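Local coordinates for protein lyase/mutase (Burkholderia cenocepacia, PDB 4LSB) that is probably a lyase or mutase with a TIM-barrel fold that binds a magnesium ion and pairs with a second subunit, at residues B[38-43]-B[85-90]; B[59-64]-B[75-80]; B[79-84]-B[94-99]; B[109-114]-B[159-164]. All coordinates share one frame; numbering follows the deposited sequence.

Contact 1: B[38-43]-B[85-90]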
loop_
_atom_site.group_PDB
_atom_site.type_symbol
_atom_site.label_atom_id
_atom_site.label_comp_id
_atom_site.label_asym_id
_atom_site.label_seq_id
_atom_site.Cartn_x
_atom_site.Cartn_y
_atom_site.Cartn_z
ATOM N N TRP B 38 -0.328 -0.412 -7.023
ATOM C CA TRP B 38 0.713 0.514 -6.586
ATOM C C TRP B 38 1.751 -0.144 -5.660
ATOM O O TRP B 38 2.667 0.521 -5.201
ATOM C CB TRP B 38 0.103 1.774 -5.880
ATOM C CG TRP B 38 -0.634 1.420 -4.636
ATOM C CD1 TRP B 38 -0.136 1.407 -3.356
ATOM C CD2 TRP B 38 -1.963 0.929 -4.551
ATOM N NE1 TRP B 38 -1.106 0.985 -2.481
ATOM C CE2 TRP B 38 -2.243 0.719 -3.191
ATOM C CE3 TRP B 38 -2.999 0.772 -5.479
ATOM C CZ2 TRP B 38 -3.502 0.263 -2.749
ATOM C CZ3 TRP B 38 -4.227 0.274 -5.021
ATOM C CH2 TRP B 38 -4.458 0.052 -3.699
ATOM N N ASP B 39 1.612 -1.443 -5.422
ATOM C CA ASP B 39 2.596 -2.198 -4.691
ATOM C C ASP B 39 2.557 -3.678 -5.100
ATOM O O ASP B 39 1.724 -4.105 -5.928
ATOM C CB ASP B 39 2.453 -1.958 -3.167
ATOM C CG ASP B 39 1.156 -2.459 -2.582
ATOM O OD1 ASP B 39 0.419 -3.238 -3.245
ATOM O OD2 ASP B 39 0.871 -1.988 -1.433
ATOM N N ALA B 40 3.440 -4.466 -4.526
ATOM C CA ALA B 40 3.524 -5.878 -4.907
ATOM C C ALA B 40 2.247 -6.643 -4.585
ATOM O O ALA B 40 1.836 -7.511 -5.375
ATOM C CB ALA B 40 4.738 -6.558 -4.264
ATOM N N GLY B 41 1.645 -6.302 -3.443
ATOM C CA GLY B 41 0.448 -6.948 -2.927
ATOM C C GLY B 41 -0.724 -6.804 -3.870
ATOM O O GLY B 41 -1.379 -7.773 -4.245
ATOM N N THR B 42 -0.931 -5.577 -4.275
ATOM C CA THR B 42 -2.021 -5.264 -5.154
ATOM C C THR B 42 -1.801 -5.860 -6.528
ATOM O O THR B 42 -2.747 -6.284 -7.141
ATOM C CB THR B 42 -2.323 -3.734 -5.180
ATOM O OG1 THR B 42 -1.128 -2.980 -5.436
ATOM C CG2 THR B 42 -2.936 -3.289 -3.894
ATOM N N ALA B 43 -0.564 -5.906 -6.991
ATOM C CA ALA B 43 -0.251 -6.511 -8.236
ATOM C C ALA B 43 -0.601 -7.972 -8.225
ATOM O O ALA B 43 -1.276 -8.453 -9.139
ATOM C CB ALA B 43 1.186 -6.297 -8.600
ATOM N N VAL B 85 6.498 -6.022 -12.028
ATOM C CA VAL B 85 6.766 -7.080 -12.989
ATOM C C VAL B 85 7.000 -8.392 -12.243
ATOM O O VAL B 85 6.382 -9.398 -12.587
ATOM C CB VAL B 85 7.983 -6.751 -13.858
ATOM C CG1 VAL B 85 8.467 -7.963 -14.648
ATOM C CG2 VAL B 85 7.643 -5.596 -14.801
ATOM N N ALA B 86 7.866 -8.361 -11.226
ATOM C CA ALA B 86 8.207 -9.578 -10.491
ATOM C C ALA B 86 6.994 -10.108 -9.753
ATOM O O ALA B 86 6.757 -11.313 -9.724
ATOM C CB ALA B 86 9.350 -9.338 -9.511
ATOM N N ALA B 87 6.290 -9.221 -9.090
ATOM C CA ALA B 87 5.153 -9.633 -8.241
ATOM C C ALA B 87 3.917 -10.125 -9.003
ATOM O O ALA B 87 3.246 -11.123 -8.607
ATOM C CB ALA B 87 4.739 -8.458 -7.372
ATOM N N GLY B 88 3.572 -9.381 -10.059
ATOM C CA GLY B 88 2.356 -9.666 -10.821
ATOM C C GLY B 88 2.419 -10.882 -11.733
ATOM O O GLY B 88 1.437 -11.566 -11.870
ATOM N N GLY B 89 3.559 -11.145 -12.350
ATOM C CA GLY B 89 3.701 -12.237 -13.391
ATOM C C GLY B 89 2.928 -11.940 -14.666
ATOM O O GLY B 89 2.738 -12.819 -15.516
ATOM N N LEU B 90 2.527 -10.679 -14.835
ATOM C CA LEU B 90 1.773 -10.235 -15.975
ATOM C C LEU B 90 2.530 -9.165 -16.767
ATOM O O LEU B 90 3.337 -8.431 -16.208
ATOM C CB LEU B 90 0.442 -9.596 -15.474
ATOM C CG LEU B 90 -0.595 -10.542 -14.863
ATOM C CD1 LEU B 90 -1.825 -9.765 -14.291
ATOM C CD2 LEU B 90 -0.979 -11.579 -15.922
#
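Two helices of the outer layer of the barrel meet here, the first turn of helix 40-48 lying against the last turn of helix 74-88, with A40 and A43 facing A87 and G88. Small residues let the backbones come close: the CA atoms of A43 and G88 are 4.8 Å apart. The tightest apolar touch is methyl on methyl, A40 CB to A87 CB at 3.6 Å, and the same A87 CB also lies 3.6 Å from A40 O. A43 points its CB at the other helix, 4.2 Å from G88 N.

In the barrel, helix 40-48 comes after strand 32-34, and helix 74-88 after strand 54-55 with helix 58-64 in between; A43 also touches L54. An N-cap starts helix 40-48: D39 OD1 accepts from T42 N at 2.9 Å, nearly along the C-O axis, and from T42 OG1 at 2.7 Å, this time from above the carboxylate plane. T42 OG1 in turn accepts from W38 N at 3.1 Å, which ties the incoming loop to the cap. Helix 74-88 ends at G88, and G89 follows with positive phi. The ring of F253 of the second subunit meets W38, planes at about 85°.

Contact 2: B[59-64]-B[75-80]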
loop_
_atom_site.group_PDB
_atom_site.type_symbol
_atom_site.label_atom_id
_atom_site.label_comp_id
_atom_site.label_asym_id
_atom_site.label_seq_id
_atom_site.Cartn_x
_atom_site.Cartn_y
_atom_site.Cartn_z
ATOM N N ALA B 59 0.472 8.261 -9.610
ATOM C CA ALA B 59 -0.316 8.828 -8.520
ATOM C C ALA B 59 -0.461 7.897 -7.324
ATOM O O ALA B 59 -0.289 8.336 -6.167
ATOM C CB ALA B 59 -1.707 9.185 -8.985
ATOM N N GLY B 60 -0.804 6.631 -7.604
ATOM C CA GLY B 60 -0.939 5.609 -6.544
ATOM C C GLY B 60 0.365 5.386 -5.824
ATOM O O GLY B 60 0.440 5.282 -4.575
ATOM N N TYR B 61 1.439 5.365 -6.612
ATOM C CA TYR B 61 2.758 5.202 -6.061
ATOM C C TYR B 61 3.106 6.332 -5.123
ATOM O O TYR B 61 3.603 6.080 -4.035
ATOM C CB TYR B 61 3.821 5.091 -7.175
ATOM C CG TYR B 61 5.260 5.012 -6.670
ATOM C CD1 TYR B 61 5.815 3.808 -6.318
ATOM C CD2 TYR B 61 6.049 6.162 -6.541
ATOM C CE1 TYR B 61 7.121 3.719 -5.857
ATOM C CE2 TYR B 61 7.352 6.090 -6.058
ATOM C CZ TYR B 61 7.884 4.858 -5.728
ATOM O OH TYR B 61 9.197 4.758 -5.271
ATOM N N ALA B 62 2.849 7.560 -5.563
ATOM C CA ALA B 62 3.103 8.738 -4.775
ATOM C C ALA B 62 2.320 8.702 -3.488
ATOM O O ALA B 62 2.916 8.929 -2.453
ATOM C CB ALA B 62 2.780 9.992 -5.563
ATOM N N PHE B 63 1.008 8.433 -3.540
ATOM C CA PHE B 63 0.198 8.377 -2.329
ATOM C C PHE B 63 0.764 7.378 -1.315
ATOM O O PHE B 63 0.789 7.684 -0.104
ATOM C CB PHE B 63 -1.284 8.048 -2.614
ATOM C CG PHE B 63 -1.929 8.959 -3.629
ATOM C CD1 PHE B 63 -1.486 10.273 -3.790
ATOM C CD2 PHE B 63 -2.970 8.507 -4.412
ATOM C CE1 PHE B 63 -2.084 11.086 -4.738
ATOM C CE2 PHE B 63 -3.543 9.295 -5.373
ATOM C CZ PHE B 63 -3.088 10.610 -5.521
ATOM N N SER B 64 1.282 6.251 -1.787
ATOM C CA SER B 64 1.888 5.270 -0.871
ATOM C C SER B 64 3.084 5.856 -0.147
ATOM O O SER B 64 3.373 5.495 0.994
ATOM C CB SER B 64 2.264 3.948 -1.574
ATOM O OG SER B 64 3.485 4.042 -2.318
ATOM N N ASP B 75 14.508 6.960 -11.327
ATOM C CA ASP B 75 15.138 5.734 -10.819
ATOM C C ASP B 75 14.157 4.998 -9.888
ATOM O O ASP B 75 14.086 3.770 -9.871
ATOM C CB ASP B 75 16.478 6.016 -10.118
ATOM C CG ASP B 75 17.647 6.176 -11.115
ATOM O OD1 ASP B 75 17.490 5.842 -12.317
ATOM O OD2 ASP B 75 18.753 6.611 -10.702
ATOM N N ALA B 76 13.419 5.789 -9.114
ATOM C CA ALA B 76 12.402 5.306 -8.193
ATOM C C ALA B 76 11.340 4.553 -9.005
ATOM O O ALA B 76 10.967 3.420 -8.679
ATOM C CB ALA B 76 11.769 6.493 -7.425
ATOM N N MET B 77 10.929 5.141 -10.114
ATOM C CA MET B 77 9.927 4.479 -10.991
ATOM C C MET B 77 10.465 3.186 -11.619
ATOM O O MET B 77 9.774 2.179 -11.713
ATOM C CB MET B 77 9.426 5.420 -12.091
ATOM C CG MET B 77 8.116 4.978 -12.713
ATOM S SD MET B 77 6.787 4.770 -11.461
ATOM C CE MET B 77 6.433 6.465 -11.013
ATOM N N LEU B 78 11.715 3.211 -12.036
ATOM C CA LEU B 78 12.302 2.017 -12.636
ATOM C C LEU B 78 12.344 0.857 -11.643
ATOM O O LEU B 78 12.055 -0.285 -11.996
ATOM C CB LEU B 78 13.686 2.316 -13.216
ATOM C CG LEU B 78 13.708 3.248 -14.439
ATOM C CD1 LEU B 78 15.173 3.533 -14.790
ATOM C CD2 LEU B 78 13.027 2.622 -15.640
ATOM N N ASP B 79 12.734 1.136 -10.397
ATOM C CA ASP B 79 12.672 0.140 -9.351
ATOM C C ASP B 79 11.237 -0.382 -9.162
ATOM O O ASP B 79 11.041 -1.598 -8.995
ATOM C CB ASP B 79 13.209 0.685 -8.007
ATOM C CG ASP B 79 14.722 0.858 -8.006
ATOM O OD1 ASP B 79 15.427 0.165 -8.764
ATOM O OD2 ASP B 79 15.207 1.705 -7.228
ATOM N N HIS B 80 10.281 0.547 -9.180
ATOM C CA HIS B 80 8.846 0.253 -8.963
ATOM C C HIS B 80 8.336 -0.644 -10.096
ATOM O O HIS B 80 7.681 -1.670 -9.867
ATOM C CB HIS B 80 8.066 1.573 -8.866
ATOM C CG HIS B 80 6.578 1.426 -8.651
ATOM N ND1 HIS B 80 6.031 0.793 -7.557
ATOM C CD2 HIS B 80 5.528 1.883 -9.378
ATOM C CE1 HIS B 80 4.710 0.852 -7.627
ATOM N NE2 HIS B 80 4.382 1.525 -8.713
HETATM O O HOH W 1 10.795 2.823 -6.201
#
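Beside the magnesium site, whose ion is about 7 Å from the side chain of M77, an aromatic pair joins helix 58-64 to helix 74-88: the edge of Y61 leans on the face of H80. The short helical segments run at 102° to each other with axes 12.0 Å apart, and Y61 and H80 reach across that gap to meet. Y61 CD1 sits 3.2 Å above the imidazole plane of H80, over the ring centre. The ring centroids are 4.4 Å apart with planes at 55°, a tilted edge-to-face pair. In Y61 CG is anti to the backbone N (chi1 176°), and H80 does the same, which sends the rings out from the two helices; the side chains slide past each other in opposite directions.

M77 adds a distant Met-aromatic contact. Its SD stands above a face of the tyrosine ring but well off it, 5.3 Å from the centroid, and its CE comes near Y61 CD2. At the far end of the ring, Y61 OH lies 3.8 Å from A76 CB, and a water bonds to Y61 OH at 2.7 Å while donating to A76 O at 2.6 Å. That carbonyl also takes the helical bond from H80 N, so two donors grip it. The phenol is thus held at both ends, by imidazole near its root and by a water bridge at its hydroxyl, which should limit how far the ring can swing.

Contact 3: B[79-84]-B[94-99]. With MG (magnesium ion), chain E.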
loop_
_atom_site.group_PDB
_atom_site.type_symbol
_atom_site.label_atom_id
_atom_site.label_comp_id
_atom_site.label_asym_id
_atom_site.label_seq_id
_atom_site.Cartn_x
_atom_site.Cartn_y
_atom_site.Cartn_z
ATOM N N ASP B 79 12.734 1.136 -10.397
ATOM C CA ASP B 79 12.672 0.140 -9.351
ATOM C C ASP B 79 11.237 -0.382 -9.162
ATOM O O ASP B 79 11.041 -1.598 -8.995
ATOM C CB ASP B 79 13.209 0.685 -8.007
ATOM C CG ASP B 79 14.722 0.858 -8.006
ATOM O OD1 ASP B 79 15.427 0.165 -8.764
ATOM O OD2 ASP B 79 15.207 1.705 -7.228
ATOM N N HIS B 80 10.281 0.547 -9.180
ATOM C CA HIS B 80 8.846 0.253 -8.963
ATOM C C HIS B 80 8.336 -0.644 -10.096
ATOM O O HIS B 80 7.681 -1.670 -9.867
ATOM C CB HIS B 80 8.066 1.573 -8.866
ATOM C CG HIS B 80 6.578 1.426 -8.651
ATOM N ND1 HIS B 80 6.031 0.793 -7.557
ATOM C CD2 HIS B 80 5.528 1.883 -9.378
ATOM C CE1 HIS B 80 4.710 0.852 -7.627
ATOM N NE2 HIS B 80 4.382 1.525 -8.713
ATOM N N ILE B 81 8.671 -0.296 -11.319
ATOM C CA ILE B 81 8.295 -1.146 -12.450
ATOM C C ILE B 81 8.810 -2.555 -12.237
ATOM O O ILE B 81 8.055 -3.534 -12.368
ATOM C CB ILE B 81 8.861 -0.617 -13.759
ATOM C CG1 ILE B 81 8.160 0.667 -14.150
ATOM C CG2 ILE B 81 8.706 -1.669 -14.837
ATOM C CD1 ILE B 81 8.929 1.429 -15.227
ATOM N N ALA B 82 10.103 -2.701 -11.923
ATOM C CA ALA B 82 10.661 -4.037 -11.694
ATOM C C ALA B 82 9.933 -4.807 -10.560
ATOM O O ALA B 82 9.783 -6.058 -10.627
ATOM C CB ALA B 82 12.170 -3.952 -11.399
ATOM N N ASP B 83 9.542 -4.084 -9.527
ATOM C CA ASP B 83 8.845 -4.710 -8.394
ATOM C C ASP B 83 7.511 -5.266 -8.873
ATOM O O ASP B 83 7.132 -6.327 -8.469
ATOM C CB ASP B 83 8.518 -3.709 -7.266
ATOM C CG ASP B 83 9.702 -3.399 -6.376
ATOM O OD1 ASP B 83 10.726 -4.116 -6.428
ATOM O OD2 ASP B 83 9.591 -2.388 -5.643
ATOM N N LEU B 84 6.772 -4.480 -9.660
ATOM C CA LEU B 84 5.449 -4.929 -10.074
ATOM C C LEU B 84 5.483 -6.051 -11.178
ATOM O O LEU B 84 4.605 -6.882 -11.255
ATOM C CB LEU B 84 4.573 -3.744 -10.422
ATOM C CG LEU B 84 3.807 -3.134 -9.210
ATOM C CD1 LEU B 84 4.647 -2.822 -7.982
ATOM C CD2 LEU B 84 3.049 -1.919 -9.702
ATOM N N ALA B 94 4.047 0.731 -18.201
ATOM C CA ALA B 94 4.551 1.696 -17.257
ATOM C C ALA B 94 4.145 3.109 -17.559
ATOM O O ALA B 94 4.324 3.606 -18.645
ATOM C CB ALA B 94 6.066 1.619 -17.257
ATOM N N ASP B 95 3.660 3.786 -16.546
ATOM C CA ASP B 95 3.441 5.212 -16.592
ATOM C C ASP B 95 4.823 5.872 -16.462
ATOM O O ASP B 95 5.449 5.731 -15.426
ATOM C CB ASP B 95 2.553 5.564 -15.427
ATOM C CG ASP B 95 2.278 7.030 -15.300
ATOM O OD1 ASP B 95 2.773 7.860 -16.116
ATOM O OD2 ASP B 95 1.489 7.306 -14.378
ATOM N N LEU B 96 5.275 6.534 -17.532
ATOM C CA LEU B 96 6.633 7.126 -17.611
ATOM C C LEU B 96 6.536 8.623 -17.730
ATOM O O LEU B 96 7.415 9.289 -18.303
ATOM C CB LEU B 96 7.371 6.559 -18.801
ATOM C CG LEU B 96 7.526 5.072 -18.715
ATOM C CD1 LEU B 96 8.049 4.535 -20.037
ATOM C CD2 LEU B 96 8.373 4.687 -17.510
ATOM N N GLU B 97 5.447 9.146 -17.176
ATOM C CA GLU B 97 5.221 10.595 -17.066
ATOM C C GLU B 97 5.505 11.229 -18.436
ATOM O O GLU B 97 5.059 10.717 -19.467
ATOM C CB GLU B 97 6.165 11.178 -15.995
ATOM C CG GLU B 97 6.177 10.415 -14.677
ATOM C CD GLU B 97 5.152 10.959 -13.710
ATOM O OE1 GLU B 97 5.550 11.524 -12.660
ATOM O OE2 GLU B 97 3.968 10.829 -14.031
ATOM N N ASN B 98 6.298 12.306 -18.455
ATOM C CA ASN B 98 6.697 12.964 -19.719
ATOM C C ASN B 98 8.046 12.438 -20.258
ATOM O O ASN B 98 8.699 13.107 -21.075
ATOM C CB ASN B 98 6.742 14.478 -19.487
ATOM C CG ASN B 98 7.922 14.892 -18.630
ATOM O OD1 ASN B 98 8.355 14.143 -17.726
ATOM N ND2 ASN B 98 8.478 16.053 -18.920
ATOM N N GLY B 99 8.461 11.243 -19.806
ATOM C CA GLY B 99 9.791 10.686 -20.153
ATOM C C GLY B 99 10.916 11.209 -19.239
ATOM O O GLY B 99 12.090 10.904 -19.482
HETATM MG MG MG E . 2.031 11.333 -13.457
HETATM O O HOH W 2 1.443 10.177 -15.503
HETATM O O HOH W 3 2.153 13.138 -14.681
HETATM O O HOH W 4 0.048 11.445 -13.036
#
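I81, midway along helix 74-88, faces the end of strand 92-95, with its CA 6.7 Å from the CA of A94. Beyond the strand the chain folds into a type II' beta turn from L96 to G99, closed by G99 N to L96 O at 2.7 Å; E97 takes the positive-phi corner.

Across the contact the I81 side chain does the touching. Its CG1 branch lies anti to the carbonyl carbon (chi1 -70°) and stays extended, which carries I81 CD1 to 3.5 Å from A94 CB. The same atom touches L96 CD2 at 4.0 Å, the two side chains crossing at about a right angle. This is a buried helix-on-sheet contact of the barrel, and L96 also packs on T110, I111 and A114 of helix 104-116.

On the other side of the strand end lies the metal site. E97 OE2 binds the magnesium ion at 2.1 Å, a bend at chi2 turning the carboxylate toward it, and three waters and S58 share the ion. D95 works from the second shell: its OD1 accepts from E97 N in an Asx turn and from one metal-bound water at 2.7 Å, while OD2 is hydrogen-bonded to S58 OG. One carboxylate therefore touches the glutamate's backbone, a metal water and the serine ligand, and so probably helps to set where the ligands stand round the ion.

Contact 4: B[109-114]-B[159-164]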
loop_
_atom_site.group_PDB
_atom_site.type_symbol
_atom_site.label_atom_id
_atom_site.label_comp_id
_atom_site.label_asym_id
_atom_site.label_seq_id
_atom_site.Cartn_x
_atom_site.Cartn_y
_atom_site.Cartn_z
ATOM N N GLU B 109 15.825 7.335 -23.869
ATOM C CA GLU B 109 16.529 6.610 -22.811
ATOM C C GLU B 109 15.545 6.060 -21.777
ATOM O O GLU B 109 15.653 4.924 -21.345
ATOM C CB GLU B 109 17.545 7.516 -22.134
ATOM C CG GLU B 109 18.320 6.858 -21.004
ATOM C CD GLU B 109 19.288 5.755 -21.445
ATOM O OE1 GLU B 109 19.420 5.474 -22.666
ATOM O OE2 GLU B 109 19.931 5.152 -20.545
ATOM N N THR B 110 14.556 6.866 -21.414
ATOM C CA THR B 110 13.534 6.393 -20.480
ATOM C C THR B 110 12.823 5.119 -20.988
ATOM O O THR B 110 12.598 4.142 -20.229
ATOM C CB THR B 110 12.539 7.525 -20.168
ATOM O OG1 THR B 110 13.207 8.540 -19.421
ATOM C CG2 THR B 110 11.400 7.010 -19.326
ATOM N N ILE B 111 12.467 5.100 -22.269
ATOM C CA ILE B 111 11.871 3.898 -22.848
ATOM C C ILE B 111 12.816 2.689 -22.726
ATOM O O ILE B 111 12.411 1.597 -22.324
ATOM C CB ILE B 111 11.498 4.083 -24.347
ATOM C CG1 ILE B 111 10.376 5.106 -24.521
ATOM C CG2 ILE B 111 11.125 2.734 -24.985
ATOM C CD1 ILE B 111 9.070 4.734 -23.799
ATOM N N ARG B 112 14.086 2.861 -23.056
ATOM C CA ARG B 112 15.048 1.731 -22.951
ATOM C C ARG B 112 15.172 1.226 -21.543
ATOM O O ARG B 112 15.217 0.033 -21.313
ATOM C CB ARG B 112 16.444 2.134 -23.407
ATOM C CG ARG B 112 16.589 2.451 -24.864
ATOM C CD ARG B 112 18.084 2.495 -25.218
ATOM N NE ARG B 112 18.617 3.836 -24.925
ATOM C CZ ARG B 112 18.437 4.901 -25.715
ATOM N NH1 ARG B 112 17.776 4.765 -26.866
ATOM N NH2 ARG B 112 18.931 6.098 -25.354
ATOM N N LEU B 113 15.278 2.160 -20.602
ATOM C CA LEU B 113 15.371 1.804 -19.187
ATOM C C LEU B 113 14.110 1.104 -18.662
ATOM O O LEU B 113 14.180 0.213 -17.823
ATOM C CB LEU B 113 15.665 3.047 -18.344
ATOM C CG LEU B 113 17.084 3.618 -18.550
ATOM C CD1 LEU B 113 17.184 5.001 -17.928
ATOM C CD2 LEU B 113 18.160 2.670 -18.045
ATOM N N ALA B 114 12.955 1.529 -19.142
ATOM C CA ALA B 114 11.702 0.951 -18.668
ATOM C C ALA B 114 11.627 -0.469 -19.176
ATOM O O ALA B 114 11.239 -1.361 -18.455
ATOM C CB ALA B 114 10.508 1.743 -19.143
ATOM N N PHE B 159 7.122 -3.519 -28.129
ATOM C CA PHE B 159 6.878 -2.633 -26.981
ATOM C C PHE B 159 5.686 -1.767 -27.345
ATOM O O PHE B 159 5.676 -1.141 -28.426
ATOM C CB PHE B 159 8.108 -1.792 -26.668
ATOM C CG PHE B 159 7.951 -0.869 -25.466
ATOM C CD1 PHE B 159 7.319 0.359 -25.582
ATOM C CD2 PHE B 159 8.477 -1.232 -24.240
ATOM C CE1 PHE B 159 7.201 1.180 -24.496
ATOM C CE2 PHE B 159 8.344 -0.424 -23.156
ATOM C CZ PHE B 159 7.698 0.796 -23.282
ATOM N N THR B 160 4.654 -1.800 -26.511
ATOM C CA THR B 160 3.416 -1.080 -26.795
ATOM C C THR B 160 3.481 0.308 -26.201
ATOM O O THR B 160 3.379 0.476 -24.970
ATOM C CB THR B 160 2.183 -1.801 -26.258
ATOM O OG1 THR B 160 2.083 -3.059 -26.914
ATOM C CG2 THR B 160 0.929 -0.975 -26.517
ATOM N N LEU B 161 3.750 1.289 -27.088
ATOM C CA LEU B 161 3.878 2.686 -26.716
ATOM C C LEU B 161 2.537 3.417 -26.707
ATOM O O LEU B 161 1.863 3.505 -27.718
ATOM C CB LEU B 161 4.871 3.474 -27.572
ATOM C CG LEU B 161 5.023 4.958 -27.179
ATOM C CD1 LEU B 161 5.814 5.176 -25.907
ATOM C CD2 LEU B 161 5.675 5.778 -28.292
ATOM N N THR B 162 2.191 3.941 -25.534
ATOM C CA THR B 162 1.012 4.801 -25.389
ATOM C C THR B 162 1.477 6.261 -25.410
ATOM O O THR B 162 2.302 6.661 -24.598
ATOM C CB THR B 162 0.239 4.490 -24.099
ATOM O OG1 THR B 162 -0.186 3.136 -24.079
ATOM C CG2 THR B 162 -0.995 5.369 -23.994
ATOM N N ALA B 163 0.941 7.053 -26.345
ATOM C CA ALA B 163 1.201 8.456 -26.404
ATOM C C ALA B 163 0.016 9.179 -25.756
ATOM O O ALA B 163 -1.149 8.911 -26.108
ATOM C CB ALA B 163 1.360 8.905 -27.856
ATOM N N ARG B 164 0.326 9.985 -24.743
ATOM C CA ARG B 164 -0.665 10.783 -24.003
ATOM C C ARG B 164 -0.697 12.260 -24.396
ATOM O O ARG B 164 0.332 12.942 -24.536
ATOM C CB ARG B 164 -0.409 10.678 -22.494
ATOM C CG ARG B 164 -0.973 9.410 -21.863
ATOM C CD ARG B 164 -0.627 9.196 -20.402
ATOM N NE ARG B 164 -1.102 10.286 -19.561
ATOM C CZ ARG B 164 -1.224 10.217 -18.252
ATOM N NH1 ARG B 164 -0.958 9.109 -17.585
ATOM N NH2 ARG B 164 -1.632 11.274 -17.600
#
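Apolar contacts do the work between I111 of helix 104-116 and two residues, F159 just before strand 160-164 and L161 within it, where a helix of the TIM barrel covers its parallel sheet. I111 CD1 is the shared atom: it meets L161 CD1 at 3.9 Å and F159 CE1 at 4.1 Å. CG1 of I111 lies beside the backbone N (chi1 -66°), which leaves CG2 anti to it and over one face of the F159 ring, 4.2 Å above the plane and displaced toward the rim. I111 and L161 cross at about a right angle. All three residues are buried; both aliphatic ones also touch I124 of strand 121-125, while A148 and A151 of helix 138-153 pack on I111.

Backbone polar atoms here have partners: L161 N bonds to D191 and F159 O to R153. On the outward side, R112 turns away from the strand and forms a salt bridge with E109, one turn earlier. The guanidinium comes side-on and gives two N-H groups to one oxygen: E109 OE1 receives R112 NE at 2.9 Å, on the syn side but 32° out of the carboxylate plane, and R112 NH2 at 2.8 Å through its anti lone pair.

How the contacts relate
Contacts 1, 2 and 3 all use helix 74-88: contact 2 at 75-80, contact 3 at 79-84 and contact 1 on its last turn, 85-88. Contacts 2 and 3 share D79 and H80, and their centres are 7 Å apart. Along the chain contact 2 is nested inside the loop closed by contact 1, contacts 1 and 3 cross, and contact 4 opens after the others close. W38 O lies 3.2 Å from H80 CE1, joining contacts 1 and 2. Contacts 3 and 4, with centres 10 Å apart, meet where L96 packs on I111 and A114. Helix 74-88 thus packs against segments that themselves reach the second subunit (38-43, 59-64) and the magnesium ion (94-99).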